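Local structure of branched-chain amino acid aminotransferase (Thermoproteus uzoniensis, 5CE8) at residues F58-R61 with D62-R66; K242-T245 with R246-Y250. The protein probably catalyses the pyridoxal-phosphate-dependent transfer of the amino group of leucine, isoleucine and valine to 2-oxoglutarate, as a class-IV aminotransferase. One frame throughout, in Å; residues are numbered along the deposited sequence.

Interaction 1. Residues F58-R61 with D62-R66. With PLP (pyridoxal-5'-phosphate), chain D.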
loop_
_atom_site.group_PDB
_atom_site.type_symbol
_atom_site.label_atom_id
_atom_site.label_comp_id
_atom_site.label_asym_id
_atom_site.label_seq_id
_atom_site.Cartn_x
_atom_site.Cartn_y
_atom_site.Cartn_z
ATOM N N PHE A 58 -33.427 17.171 15.095
ATOM C CA PHE A 58 -32.342 17.990 14.568
ATOM C C PHE A 58 -31.953 17.429 13.270
ATOM O O PHE A 58 -31.577 16.218 13.207
ATOM C CB PHE A 58 -31.144 18.020 15.446
ATOM C CG PHE A 58 -30.093 18.976 14.943
ATOM C CD1 PHE A 58 -30.346 20.387 14.904
ATOM C CD2 PHE A 58 -28.901 18.514 14.488
ATOM C CE1 PHE A 58 -29.419 21.253 14.361
ATOM C CE2 PHE A 58 -27.926 19.367 14.049
ATOM C CZ PHE A 58 -28.158 20.754 14.009
ATOM N N ARG A 59 -32.039 18.272 12.243
ATOM C CA ARG A 59 -31.734 18.017 10.807
ATOM C C ARG A 59 -32.316 16.741 10.243
ATOM O O ARG A 59 -31.633 15.900 9.567
ATOM C CB ARG A 59 -30.269 18.209 10.440
ATOM C CG ARG A 59 -29.762 19.554 10.873
ATOM C CD ARG A 59 -28.248 19.749 10.570
ATOM N NE ARG A 59 -28.027 19.769 9.141
ATOM C CZ ARG A 59 -26.963 20.315 8.537
ATOM N NH1 ARG A 59 -25.959 20.869 9.192
ATOM N NH2 ARG A 59 -26.930 20.388 7.248
ATOM N N LEU A 60 -33.628 16.616 10.470
ATOM C CA LEU A 60 -34.316 15.364 10.056
ATOM C C LEU A 60 -34.202 15.002 8.625
ATOM O O LEU A 60 -33.785 13.893 8.266
ATOM C CB LEU A 60 -35.772 15.494 10.408
ATOM C CG LEU A 60 -36.742 14.347 10.177
ATOM C CD1 LEU A 60 -36.139 13.047 10.705
ATOM C CD2 LEU A 60 -38.110 14.720 10.773
ATOM N N ARG A 61 -34.566 15.953 7.778
ATOM C CA ARG A 61 -34.504 15.766 6.342
ATOM C C ARG A 61 -33.101 15.542 5.837
ATOM O O ARG A 61 -32.906 14.795 4.900
ATOM C CB ARG A 61 -35.152 16.960 5.610
ATOM C CG ARG A 61 -35.361 16.813 4.094
ATOM C CD ARG A 61 -36.411 15.745 3.745
ATOM N NE ARG A 61 -37.733 16.079 4.303
ATOM C CZ ARG A 61 -38.736 16.660 3.629
ATOM N NH1 ARG A 61 -38.618 16.952 2.326
ATOM N NH2 ARG A 61 -39.883 16.929 4.262
ATOM N N ASP A 62 -32.097 16.183 6.420
ATOM C CA ASP A 62 -30.748 15.912 5.967
ATOM C C ASP A 62 -30.403 14.406 6.278
ATOM O O ASP A 62 -29.711 13.776 5.503
ATOM C CB ASP A 62 -29.753 16.838 6.641
ATOM C CG ASP A 62 -29.846 18.290 6.155
ATOM O OD1 ASP A 62 -30.034 18.575 4.982
ATOM O OD2 ASP A 62 -29.622 19.167 6.941
ATOM N N HIS A 63 -30.846 13.871 7.440
ATOM C CA HIS A 63 -30.578 12.498 7.814
ATOM C C HIS A 63 -31.288 11.521 6.928
ATOM O O HIS A 63 -30.722 10.496 6.569
ATOM C CB HIS A 63 -30.887 12.243 9.291
ATOM C CG HIS A 63 -29.789 12.711 10.195
ATOM N ND1 HIS A 63 -28.690 11.920 10.470
ATOM C CD2 HIS A 63 -29.585 13.893 10.847
ATOM C CE1 HIS A 63 -27.884 12.567 11.305
ATOM N NE2 HIS A 63 -28.380 13.773 11.519
ATOM N N MET A 64 -32.566 11.786 6.672
ATOM C CA MET A 64 -33.259 10.965 5.739
ATOM C C MET A 64 -32.742 11.056 4.310
ATOM O O MET A 64 -32.697 10.028 3.620
ATOM C CB MET A 64 -34.735 11.187 5.802
ATOM C CG MET A 64 -35.337 10.789 7.225
ATOM S SD MET A 64 -34.833 9.128 7.698
ATOM C CE MET A 64 -35.825 8.956 9.175
ATOM N N GLU A 65 -32.352 12.224 3.835
ATOM C CA GLU A 65 -31.711 12.287 2.508
ATOM C C GLU A 65 -30.464 11.406 2.469
ATOM O O GLU A 65 -30.205 10.725 1.507
ATOM C CB GLU A 65 -31.478 13.746 2.134
ATOM C CG GLU A 65 -32.841 14.410 1.814
ATOM C CD GLU A 65 -32.772 15.805 1.205
ATOM O OE1 GLU A 65 -31.638 16.354 1.086
ATOM O OE2 GLU A 65 -33.871 16.358 0.805
ATOM N N ARG A 66 -29.682 11.426 3.554
ATOM C CA ARG A 66 -28.444 10.675 3.607
ATOM C C ARG A 66 -28.714 9.147 3.690
ATOM O O ARG A 66 -27.964 8.393 3.066
ATOM C CB ARG A 66 -27.495 11.113 4.779
ATOM C CG ARG A 66 -26.219 10.390 4.740
ATOM C CD ARG A 66 -25.242 10.800 5.826
ATOM N NE ARG A 66 -25.697 10.449 7.160
ATOM C CZ ARG A 66 -25.100 10.862 8.299
ATOM N NH1 ARG A 66 -24.024 11.619 8.252
ATOM N NH2 ARG A 66 -25.561 10.479 9.494
HETATM N N1 PLP D . -18.436 8.550 11.693
HETATM C C2 PLP D . -18.960 7.379 11.343
HETATM C C2A PLP D . -18.080 6.218 10.991
HETATM C C3 PLP D . -20.399 7.161 11.388
HETATM O O3 PLP D . -20.921 5.900 11.112
HETATM C C4 PLP D . -21.269 8.304 11.779
HETATM C C4A PLP D . -22.779 8.206 11.842
HETATM C C5 PLP D . -20.556 9.571 12.111
HETATM C C6 PLP D . -19.135 9.589 12.041
HETATM C C5A PLP D . -21.223 10.827 12.596
HETATM O O4P PLP D . -22.201 11.270 11.726
HETATM P P PLP D . -23.341 12.209 12.279
HETATM O O1P PLP D . -24.102 11.491 13.446
HETATM O O2P PLP D . -22.717 13.507 12.563
HETATM O O3P PLP D . -24.387 12.352 11.209
#

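Interaction 2. Residues K242-T245 with R246-Y250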
loop_
_atom_site.group_PDB
_atom_site.type_symbol
_atom_site.label_atom_id
_atom_site.label_comp_id
_atom_site.label_asym_id
_atom_site.label_seq_id
_atom_site.Cartn_x
_atom_site.Cartn_y
_atom_site.Cartn_z
ATOM N N LYS A 242 -8.178 18.870 5.748
ATOM C CA LYS A 242 -6.845 18.404 5.341
ATOM C C LYS A 242 -6.519 17.087 6.109
ATOM O O LYS A 242 -6.913 16.892 7.289
ATOM C CB LYS A 242 -5.939 19.571 5.691
ATOM C CG LYS A 242 -4.491 19.625 5.350
ATOM N N SER A 243 -5.717 16.222 5.508
ATOM C CA SER A 243 -5.345 15.018 6.211
ATOM C C SER A 243 -4.627 15.328 7.504
ATOM O O SER A 243 -3.889 16.361 7.563
ATOM C CB SER A 243 -4.504 14.133 5.346
ATOM O OG SER A 243 -5.261 13.830 4.211
ATOM N N ILE A 244 -4.949 14.545 8.540
ATOM C CA ILE A 244 -4.348 14.680 9.849
ATOM C C ILE A 244 -3.396 13.524 10.152
ATOM O O ILE A 244 -3.810 12.446 10.079
ATOM C CB ILE A 244 -5.479 14.741 10.922
ATOM C CG1 ILE A 244 -6.115 16.126 10.825
ATOM C CG2 ILE A 244 -4.885 14.640 12.320
ATOM C CD1 ILE A 244 -7.353 16.255 11.642
ATOM N N THR A 245 -2.146 13.758 10.597
ATOM C CA THR A 245 -1.352 12.635 11.054
ATOM C C THR A 245 -1.534 12.397 12.587
ATOM O O THR A 245 -1.982 13.233 13.306
ATOM C CB THR A 245 0.099 12.889 10.804
ATOM O OG1 THR A 245 0.437 14.048 11.525
ATOM C CG2 THR A 245 0.327 13.141 9.347
ATOM N N ARG A 246 -1.103 11.243 13.025
ATOM C CA ARG A 246 -0.913 10.988 14.383
ATOM C C ARG A 246 -0.059 12.057 15.166
ATOM O O ARG A 246 -0.478 12.492 16.184
ATOM C CB ARG A 246 -0.358 9.626 14.443
ATOM C CG ARG A 246 0.173 9.080 15.745
ATOM C CD ARG A 246 0.734 7.708 15.295
ATOM N NE ARG A 246 0.468 6.942 16.396
ATOM C CZ ARG A 246 0.047 5.717 16.476
ATOM N NH1 ARG A 246 0.084 4.817 15.484
ATOM N NH2 ARG A 246 -0.249 5.446 17.735
ATOM N N GLU A 247 1.081 12.438 14.627
ATOM C CA GLU A 247 1.898 13.562 15.127
ATOM C C GLU A 247 1.160 14.889 15.361
ATOM O O GLU A 247 1.323 15.485 16.398
ATOM C CB GLU A 247 3.190 13.781 14.275
ATOM C CG GLU A 247 4.011 12.469 14.108
ATOM C CD GLU A 247 3.740 11.882 12.794
ATOM O OE1 GLU A 247 2.663 11.242 12.661
ATOM O OE2 GLU A 247 4.577 12.121 11.924
ATOM N N GLU A 248 0.264 15.270 14.492
ATOM C CA GLU A 248 -0.545 16.494 14.617
ATOM C C GLU A 248 -1.589 16.268 15.686
ATOM O O GLU A 248 -1.997 17.209 16.348
ATOM C CB GLU A 248 -1.239 16.864 13.295
ATOM C CG GLU A 248 -0.251 17.185 12.204
ATOM C CD GLU A 248 -0.903 17.358 10.879
ATOM O OE1 GLU A 248 -1.807 16.536 10.553
ATOM O OE2 GLU A 248 -0.452 18.292 10.110
ATOM N N LEU A 249 -2.007 15.040 15.896
ATOM C CA LEU A 249 -2.981 14.815 16.977
ATOM C C LEU A 249 -2.283 14.993 18.405
ATOM O O LEU A 249 -2.837 15.618 19.379
ATOM C CB LEU A 249 -3.490 13.396 16.910
ATOM C CG LEU A 249 -4.993 13.085 16.836
ATOM C CD1 LEU A 249 -5.156 11.629 17.254
ATOM C CD2 LEU A 249 -5.884 13.981 17.669
ATOM N N TYR A 250 -1.147 14.308 18.526
ATOM C CA TYR A 250 -0.286 14.298 19.721
ATOM C C TYR A 250 0.086 15.717 20.144
ATOM O O TYR A 250 0.226 15.963 21.344
ATOM C CB TYR A 250 0.959 13.478 19.432
ATOM C CG TYR A 250 0.859 11.945 19.513
ATOM C CD1 TYR A 250 -0.381 11.263 19.606
ATOM C CD2 TYR A 250 1.978 11.207 19.461
ATOM C CE1 TYR A 250 -0.434 9.867 19.666
ATOM C CE2 TYR A 250 1.977 9.852 19.473
ATOM C CZ TYR A 250 0.744 9.176 19.643
ATOM O OH TYR A 250 0.787 7.824 19.669
HETATM O O HOH W 1 -1.837 18.058 7.732
#

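Interaction 1. Residues F58-R61 with D62-R66
The first turn of helix 60-74, which follows strand 55-58 and leads into the cofactor phosphate site, is fastened where R59, at the N-cap position, meets D62 and H63. R59 grips D62 side-on with two nitrogens: NE lies 2.8 Å from D62 OD2 and NH2 lies 3.0 Å from the same oxygen. That oxygen sits in the guanidinium plane, 4° out of it, and the guanidinium and carboxylate planes are 61° apart; NE meets OD2 on the anti side, tilted out of the carboxylate plane, and NH2 comes from above that plane. A bend at chi3 (66°) turns the guanidinium back toward the helix. The same group also bridges E226 and bonds T227, and this ties the helix start to helix 223-235. R59 CG lies over the centre of one face of the F58 ring, 3.6 Å from its plane.

Backbone bonds then set the turn: H63 N reaches R59 O, M64 N reaches L60 O at 2.9 Å, and E65 N reaches R61 O. On the side facing helix 82-95, L60 CD1 packs against M64 CG at 4.2 Å, while R61 reaches E83.

H63 and R66 both bind pyridoxal 5'-phosphate, and E44 holds both, its two oxygens taking H63 ND1 and R66 NE. H63 CE1 comes within 3.5 Å of PLP O3P. Both terminal nitrogens of R66 converge on that oxygen, with a weak bond from NH1 and a firmer one from R66 NH2 to PLP O3P at 2.8 Å.

Interaction 2. Residues K242-T245 with R246-Y250
E248 OE1 is the acceptor on which T245 converges: T245 N donates to it at 2.8 Å with 157° at the hydrogen, approaching on the anti side and 32° out of the carboxylate plane, and T245 OG1 adds a weak bond. The return bond runs from E248 N to T245 OG1 at 3.2 Å, again fairly straight. The side-chain torsions fit this exchange. T245 OG1 stands between its own backbone N and carbonyl carbon (chi1 60°), facing the first turn, and the E248 chain, extended beyond CG, runs back across the threonine at about a right angle, bringing CG within 3.3 Å of T245 OG1.

The second carboxylate oxygen is reached by a water that bridges E248 OE2 and S243 O, 2.7 Å from the latter, extending the grip back into the loop. Farther along, L249 N bonds T245 O at 3.2 Å. R246 CG lies 3.9 Å above one face of the Y250 ring, offset toward its rim, while both polar ends reach D271 and R246 also bonds S148 of the third subunit. E247 turns to T154 and M160 of the second subunit, so the helix start meets two neighbouring chains. The reciprocal bonds of T245 and E248 define a capping box, with T245 as the N-cap of the short helix 246-250.

Along the chain, 58-61 with 62-66 comes first and is complete well before 242-245 with 246-250 begins, so the two neither nest nor cross. Each closes only a local turn at the start of a helix. Interaction 1 joins the end of strand 55-58, in the antiparallel sheet, to helix 60-74; interaction 2 carries the loop after strand 239-241, in the mixed sheet, into helix 246-250. They lie on opposite sides of the chain's centre, with centres 30 Å apart and nearest atoms about 18 Å apart. The first faces the cofactor within its own chain, whereas the second is away from that site and touches neighbouring subunits.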